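DevB protein (Vibrio cholerae O1 biovar eltor str. N16961, PDB 1Y89) probably acts as a 6-phosphogluconolactonase, hydrolysing 6-phosphogluconolactone to 6-phosphogluconate in the oxidative pentose phosphate pathway. Local coordinates at residues P30-L35 / V131-L136; F64-E69 / S79-A84. All coordinates share one frame; numbering follows the deposited sequence.

Interaction 1 of 2, residues P30-L35 / V131-L136; sequences PVHISL and VFDWIL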
loop_
_atom_site.group_PDB
_atom_site.type_symbol
_atom_site.label_atom_id
_atom_site.label_comp_id
_atom_site.label_asym_id
_atom_site.label_seq_id
_atom_site.Cartn_x
_atom_site.Cartn_y
_atom_site.Cartn_z
ATOM N N PRO A 30 -2.091 -8.112 -22.193
ATOM C CA PRO A 30 -2.393 -6.686 -22.211
ATOM C C PRO A 30 -2.766 -6.126 -20.859
ATOM O O PRO A 30 -3.539 -6.742 -20.103
ATOM C CB PRO A 30 -3.582 -6.569 -23.183
ATOM C CG PRO A 30 -3.513 -7.780 -24.031
ATOM C CD PRO A 30 -2.984 -8.872 -23.104
ATOM N N VAL A 31 -2.191 -4.962 -20.567
ATOM C CA VAL A 31 -2.480 -4.190 -19.364
ATOM C C VAL A 31 -2.852 -2.792 -19.874
ATOM O O VAL A 31 -2.072 -2.156 -20.604
ATOM C CB VAL A 31 -1.261 -4.111 -18.400
ATOM C CG1 VAL A 31 -1.587 -3.233 -17.144
ATOM C CG2 VAL A 31 -0.784 -5.532 -18.009
ATOM N N HIS A 32 -4.057 -2.354 -19.513
ATOM C CA HIS A 32 -4.566 -1.048 -19.934
ATOM C C HIS A 32 -4.377 -0.027 -18.827
ATOM O O HIS A 32 -4.943 -0.181 -17.702
ATOM C CB HIS A 32 -6.023 -1.194 -20.357
ATOM C CG HIS A 32 -6.162 -2.006 -21.601
ATOM N ND1 HIS A 32 -5.897 -1.483 -22.851
ATOM C CD2 HIS A 32 -6.458 -3.320 -21.789
ATOM C CE1 HIS A 32 -6.066 -2.429 -23.762
ATOM N NE2 HIS A 32 -6.410 -3.556 -23.141
ATOM N N ILE A 33 -3.589 1.003 -19.153
ATOM C CA ILE A 33 -3.185 2.024 -18.200
ATOM C C ILE A 33 -3.670 3.389 -18.699
ATOM O O ILE A 33 -3.488 3.742 -19.863
ATOM C CB ILE A 33 -1.660 2.014 -17.955
ATOM C CG1 ILE A 33 -1.259 0.617 -17.387
ATOM C CG2 ILE A 33 -1.224 3.203 -16.975
ATOM C CD1 ILE A 33 0.171 0.312 -17.495
ATOM N N SER A 34 -4.309 4.132 -17.806
ATOM C CA SER A 34 -4.777 5.478 -18.130
ATOM C C SER A 34 -3.830 6.537 -17.514
ATOM O O SER A 34 -3.575 6.528 -16.291
ATOM C CB SER A 34 -6.200 5.664 -17.631
ATOM O OG SER A 34 -6.615 7.011 -17.845
ATOM N N LEU A 35 -3.356 7.465 -18.349
ATOM C CA LEU A 35 -2.373 8.464 -17.930
ATOM C C LEU A 35 -2.991 9.833 -17.741
ATOM O O LEU A 35 -3.788 10.260 -18.561
ATOM C CB LEU A 35 -1.271 8.579 -18.984
ATOM C CG LEU A 35 -0.430 7.320 -19.266
ATOM C CD1 LEU A 35 0.573 7.596 -20.381
ATOM C CD2 LEU A 35 0.329 6.895 -17.974
ATOM N N VAL A 131 -12.824 -2.003 -18.165
ATOM C CA VAL A 131 -12.209 -2.102 -16.850
ATOM C C VAL A 131 -10.685 -1.841 -16.990
ATOM O O VAL A 131 -9.929 -2.677 -17.473
ATOM C CB VAL A 131 -12.516 -3.464 -16.211
ATOM C CG1 VAL A 131 -11.716 -3.641 -14.865
ATOM C CG2 VAL A 131 -14.058 -3.629 -16.010
ATOM N N PHE A 132 -10.250 -0.642 -16.614
ATOM C CA PHE A 132 -8.826 -0.343 -16.642
ATOM C C PHE A 132 -8.106 -1.123 -15.565
ATOM O O PHE A 132 -8.627 -1.322 -14.450
ATOM C CB PHE A 132 -8.567 1.169 -16.504
ATOM C CG PHE A 132 -8.664 1.893 -17.834
ATOM C CD1 PHE A 132 -9.909 2.203 -18.386
ATOM C CD2 PHE A 132 -7.507 2.182 -18.556
ATOM C CE1 PHE A 132 -10.014 2.811 -19.639
ATOM C CE2 PHE A 132 -7.569 2.798 -19.819
ATOM C CZ PHE A 132 -8.798 3.127 -20.360
ATOM N N ASP A 133 -6.910 -1.564 -15.909
ATOM C CA ASP A 133 -6.029 -2.180 -14.910
ATOM C C ASP A 133 -5.518 -1.133 -13.938
ATOM O O ASP A 133 -5.362 -1.423 -12.743
ATOM C CB ASP A 133 -4.856 -2.899 -15.585
ATOM C CG ASP A 133 -5.311 -4.086 -16.397
ATOM O OD1 ASP A 133 -5.563 -5.157 -15.799
ATOM O OD2 ASP A 133 -5.448 -3.941 -17.627
ATOM N N TRP A 134 -5.300 0.085 -14.432
ATOM C CA TRP A 134 -4.675 1.120 -13.611
ATOM C C TRP A 134 -4.946 2.482 -14.202
ATOM O O TRP A 134 -4.704 2.721 -15.411
ATOM C CB TRP A 134 -3.159 0.903 -13.572
ATOM C CG TRP A 134 -2.439 1.664 -12.450
ATOM C CD1 TRP A 134 -3.008 2.296 -11.362
ATOM C CD2 TRP A 134 -1.022 1.795 -12.301
ATOM N NE1 TRP A 134 -2.016 2.821 -10.551
ATOM C CE2 TRP A 134 -0.787 2.516 -11.103
ATOM C CE3 TRP A 134 0.081 1.381 -13.083
ATOM C CZ2 TRP A 134 0.525 2.817 -10.641
ATOM C CZ3 TRP A 134 1.379 1.678 -12.626
ATOM C CH2 TRP A 134 1.585 2.390 -11.414
ATOM N N ILE A 135 -5.443 3.393 -13.375
ATOM C CA ILE A 135 -5.651 4.765 -13.816
ATOM C C ILE A 135 -4.846 5.643 -12.874
ATOM O O ILE A 135 -5.065 5.614 -11.636
ATOM C CB ILE A 135 -7.166 5.157 -13.802
ATOM C CG1 ILE A 135 -7.988 4.182 -14.698
ATOM C CG2 ILE A 135 -7.368 6.625 -14.238
ATOM C CD1 ILE A 135 -9.506 4.531 -14.771
ATOM N N LEU A 136 -3.946 6.437 -13.456
ATOM C CA LEU A 136 -3.159 7.430 -12.692
ATOM C C LEU A 136 -3.917 8.750 -12.791
ATOM O O LEU A 136 -4.293 9.186 -13.923
ATOM C CB LEU A 136 -1.769 7.633 -13.343
ATOM C CG LEU A 136 -0.881 6.366 -13.421
ATOM C CD1 LEU A 136 0.561 6.796 -13.855
ATOM C CD2 LEU A 136 -0.833 5.687 -12.105
HETATM O O HOH W 1 -4.345 -7.099 -17.578
HETATM O O HOH W 2 -5.842 9.250 -16.142
#
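Ser34 and Ile135 face each other across two neighbouring parallel strands, 31-35 and 134-137, in the middle of the Rossmann-like α/β sheet. The axes of 31-35 and 134-136 approach to 4.7 Å. Ser34 N donates to Trp134 O (2.8 Å), and Leu136 N to Ser34 O (2.9 Å). Ser34 CB sits against both branches of Ile135, and a small serine lets the strands pair closely (Ser34 CA to Ile135 CA 4.5 Å). On the other face Ile33 packs by CG1 against Trp134 CB, and the branched and aromatic side chains there fill the space up to helix 10-25. Leu35 and Leu136 lie side by side, their CD2 and CD1 tips touching.

At the entry to the strands the chain turns at Asp133, and a carboxylate stands in for a backbone acceptor. CG lies anti to the carbonyl carbon (chi1 -66°), which carries OD2 to His32 N at 2.8 Å. This nearly straight bond (169°) meets OD2 on its anti side. His32 O receives Trp134 N and, weakly, Asp133 N. Phe132 CD2 lies 3.8 Å from Ser34 CB.

In the second shell, Lys185 pairs with Asp133 OD1, which probably helps to hold the carboxylate in place. Lys176 binds Ser34 OG, and Trp65 binds His32 ND1. Ser34 OG also shares a water with Leu136 O, the water donating to that carbonyl at 2.7 Å.

Interaction 2 of 2, residues F64-E69 / S79-A84; sequences FWWGDE and SNYGEA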
loop_
_atom_site.group_PDB
_atom_site.type_symbol
_atom_site.label_atom_id
_atom_site.label_comp_id
_atom_site.label_asym_id
_atom_site.label_seq_id
_atom_site.Cartn_x
_atom_site.Cartn_y
_atom_site.Cartn_z
ATOM N N PHE A 64 -1.439 2.413 -23.395
ATOM C CA PHE A 64 -1.636 3.696 -22.735
ATOM C C PHE A 64 -2.803 4.434 -23.323
ATOM O O PHE A 64 -2.926 4.554 -24.558
ATOM C CB PHE A 64 -0.376 4.587 -22.816
ATOM C CG PHE A 64 0.748 4.088 -21.973
ATOM C CD1 PHE A 64 0.577 3.875 -20.609
ATOM C CD2 PHE A 64 1.974 3.821 -22.533
ATOM C CE1 PHE A 64 1.643 3.401 -19.806
ATOM C CE2 PHE A 64 3.039 3.344 -21.744
ATOM C CZ PHE A 64 2.864 3.134 -20.379
ATOM N N TRP A 65 -3.635 4.932 -22.404
ATOM C CA TRP A 65 -4.790 5.753 -22.737
ATOM C C TRP A 65 -4.655 6.988 -21.850
ATOM O O TRP A 65 -3.758 7.024 -21.008
ATOM C CB TRP A 65 -6.093 5.027 -22.406
ATOM C CG TRP A 65 -6.243 3.683 -23.068
ATOM C CD1 TRP A 65 -5.623 2.505 -22.691
ATOM C CD2 TRP A 65 -7.082 3.364 -24.169
ATOM N NE1 TRP A 65 -6.018 1.477 -23.526
ATOM C CE2 TRP A 65 -6.935 1.971 -24.419
ATOM C CE3 TRP A 65 -7.967 4.108 -24.962
ATOM C CZ2 TRP A 65 -7.608 1.323 -25.440
ATOM C CZ3 TRP A 65 -8.648 3.455 -25.985
ATOM C CH2 TRP A 65 -8.460 2.068 -26.214
ATOM N N TRP A 66 -5.511 7.982 -22.074
ATOM C CA TRP A 66 -5.540 9.219 -21.297
ATOM C C TRP A 66 -6.825 9.385 -20.521
ATOM O O TRP A 66 -7.919 9.166 -21.088
ATOM C CB TRP A 66 -5.249 10.439 -22.201
ATOM C CG TRP A 66 -3.755 10.566 -22.343
ATOM C CD1 TRP A 66 -2.918 11.380 -21.621
ATOM C CD2 TRP A 66 -2.920 9.775 -23.186
ATOM N NE1 TRP A 66 -1.619 11.144 -21.979
ATOM C CE2 TRP A 66 -1.589 10.153 -22.929
ATOM C CE3 TRP A 66 -3.173 8.756 -24.134
ATOM C CZ2 TRP A 66 -0.493 9.583 -23.617
ATOM C CZ3 TRP A 66 -2.087 8.178 -24.808
ATOM C CH2 TRP A 66 -0.767 8.576 -24.529
ATOM N N GLY A 67 -6.709 9.742 -19.228
ATOM C CA GLY A 67 -7.930 10.053 -18.452
ATOM C C GLY A 67 -8.575 11.341 -18.987
ATOM O O GLY A 67 -9.783 11.560 -18.888
ATOM N N ASP A 68 -7.753 12.227 -19.528
ATOM C CA ASP A 68 -8.264 13.417 -20.221
ATOM C C ASP A 68 -7.178 13.945 -21.156
ATOM O O ASP A 68 -5.980 13.613 -20.991
ATOM C CB ASP A 68 -8.758 14.526 -19.217
ATOM C CG ASP A 68 -7.633 15.185 -18.416
ATOM O OD1 ASP A 68 -6.742 14.468 -17.890
ATOM O OD2 ASP A 68 -7.670 16.435 -18.264
ATOM N N GLU A 69 -7.606 14.788 -22.089
ATOM C CA GLU A 69 -6.733 15.398 -23.069
ATOM C C GLU A 69 -7.295 16.773 -23.410
ATOM O O GLU A 69 -8.518 16.942 -23.467
ATOM C CB GLU A 69 -6.644 14.557 -24.347
ATOM C CG GLU A 69 -5.701 15.107 -25.439
ATOM C CD GLU A 69 -4.280 15.307 -24.919
ATOM O OE1 GLU A 69 -3.988 16.401 -24.348
ATOM O OE2 GLU A 69 -3.473 14.362 -25.069
ATOM N N SER A 79 -0.759 19.811 -24.995
ATOM C CA SER A 79 -1.162 18.414 -25.203
ATOM C C SER A 79 -0.592 17.487 -24.128
ATOM O O SER A 79 0.636 17.460 -23.921
ATOM C CB SER A 79 -0.669 17.910 -26.563
ATOM O OG SER A 79 -1.149 16.596 -26.766
ATOM N N ASN A 80 -1.454 16.725 -23.454
ATOM C CA ASN A 80 -0.941 15.706 -22.524
ATOM C C ASN A 80 -0.142 14.652 -23.289
ATOM O O ASN A 80 0.990 14.326 -22.902
ATOM C CB ASN A 80 -2.086 15.026 -21.726
ATOM C CG ASN A 80 -2.743 15.963 -20.715
ATOM O OD1 ASN A 80 -2.141 16.948 -20.250
ATOM N ND2 ASN A 80 -3.983 15.651 -20.349
ATOM N N TYR A 81 -0.736 14.112 -24.371
ATOM C CA TYR A 81 -0.022 13.139 -25.209
ATOM C C TYR A 81 1.314 13.698 -25.682
ATOM O O TYR A 81 2.335 13.013 -25.630
ATOM C CB TYR A 81 -0.857 12.713 -26.446
ATOM C CG TYR A 81 -0.001 12.048 -27.498
ATOM C CD1 TYR A 81 0.301 10.675 -27.430
ATOM C CD2 TYR A 81 0.550 12.796 -28.549
ATOM C CE1 TYR A 81 1.116 10.071 -28.397
ATOM C CE2 TYR A 81 1.365 12.202 -29.508
ATOM C CZ TYR A 81 1.656 10.855 -29.414
ATOM O OH TYR A 81 2.448 10.281 -30.384
ATOM N N GLY A 82 1.288 14.941 -26.165
ATOM C CA GLY A 82 2.486 15.591 -26.718
ATOM C C GLY A 82 3.643 15.581 -25.723
ATOM O O GLY A 82 4.798 15.289 -26.089
ATOM N N GLU A 83 3.352 15.877 -24.456
ATOM C CA GLU A 83 4.410 15.824 -23.435
ATOM C C GLU A 83 4.899 14.379 -23.099
ATOM O O GLU A 83 6.108 14.137 -22.942
ATOM C CB GLU A 83 3.987 16.593 -22.182
ATOM C CG GLU A 83 5.054 16.646 -21.118
ATOM C CD GLU A 83 5.030 17.973 -20.346
ATOM O OE1 GLU A 83 4.076 18.184 -19.531
ATOM O OE2 GLU A 83 5.959 18.792 -20.585
ATOM N N ALA A 84 3.962 13.432 -22.997
ATOM C CA ALA A 84 4.291 12.016 -22.838
ATOM C C ALA A 84 5.151 11.540 -23.994
ATOM O O ALA A 84 6.124 10.789 -23.801
ATOM C CB ALA A 84 2.987 11.144 -22.713
HETATM O O HOH W 3 -5.475 17.781 -18.167
#
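Asp68 and Glu69, on the broken strand 62-70, reach the first turn of helix 80-89. The axes of 64-66 and 80-84 approach to 10.3 Å at an angle of 144°, a gap that Trp66 spans. The chain comes nearer at Glu69 (its CA to Asn80 CA 5.8 Å), where the carboxylate meets the helix start.

Glu69 CG is anti to the backbone N, but the chain bends at chi2 (56°), turning OE1 to Asn80 N (2.7 Å) and OE2 to Tyr81 N (2.8 Å), each through its syn lone pair. A carboxylate suits this place, as the helix start's partial positive charge would probably complement it. Ser79, the N-cap residue, takes Gly82 N with OG at 3.0 Å. Asn80 ND2 donates back to Asp68 O (2.9 Å) from above the carbonyl plane.

Tyr81 turns its edge to the indole face of Trp66 in an offset edge-to-face pair (planes at 71°), while small Ala84 CB meets the rim at CZ2.

Asp68 OD2 binds Ser147 OG. The arrangement is a side-chain-capped helix N-terminus beside a strand end of the α/β fold; the phosphate about 4 Å from the Asp68 side chain, probably from the crystallisation liquor, may mark a pocket.

Overall arrangement
The two contacts belong to one mixed sheet and share a seam, since strands 31-35 and 62-70 are neighbours in it; their centres are 13 Å apart. Leu35 N and Trp65 O, 2.7 Å apart, and Ile33 O and Trp65 N, at 2.8 Å, probably form the hydrogen bonds that join them. Along the chain interaction 2 is nested inside the long loop that interaction 1 closes: the strand 62-70 and helix 80-89 come between the paired strands 31-35 and 134-137. Interaction 1 pairs two interior parallel strands, and interaction 2 ties a helix to the end of the adjacent strand, near the bound phosphate, so both build on one sheet.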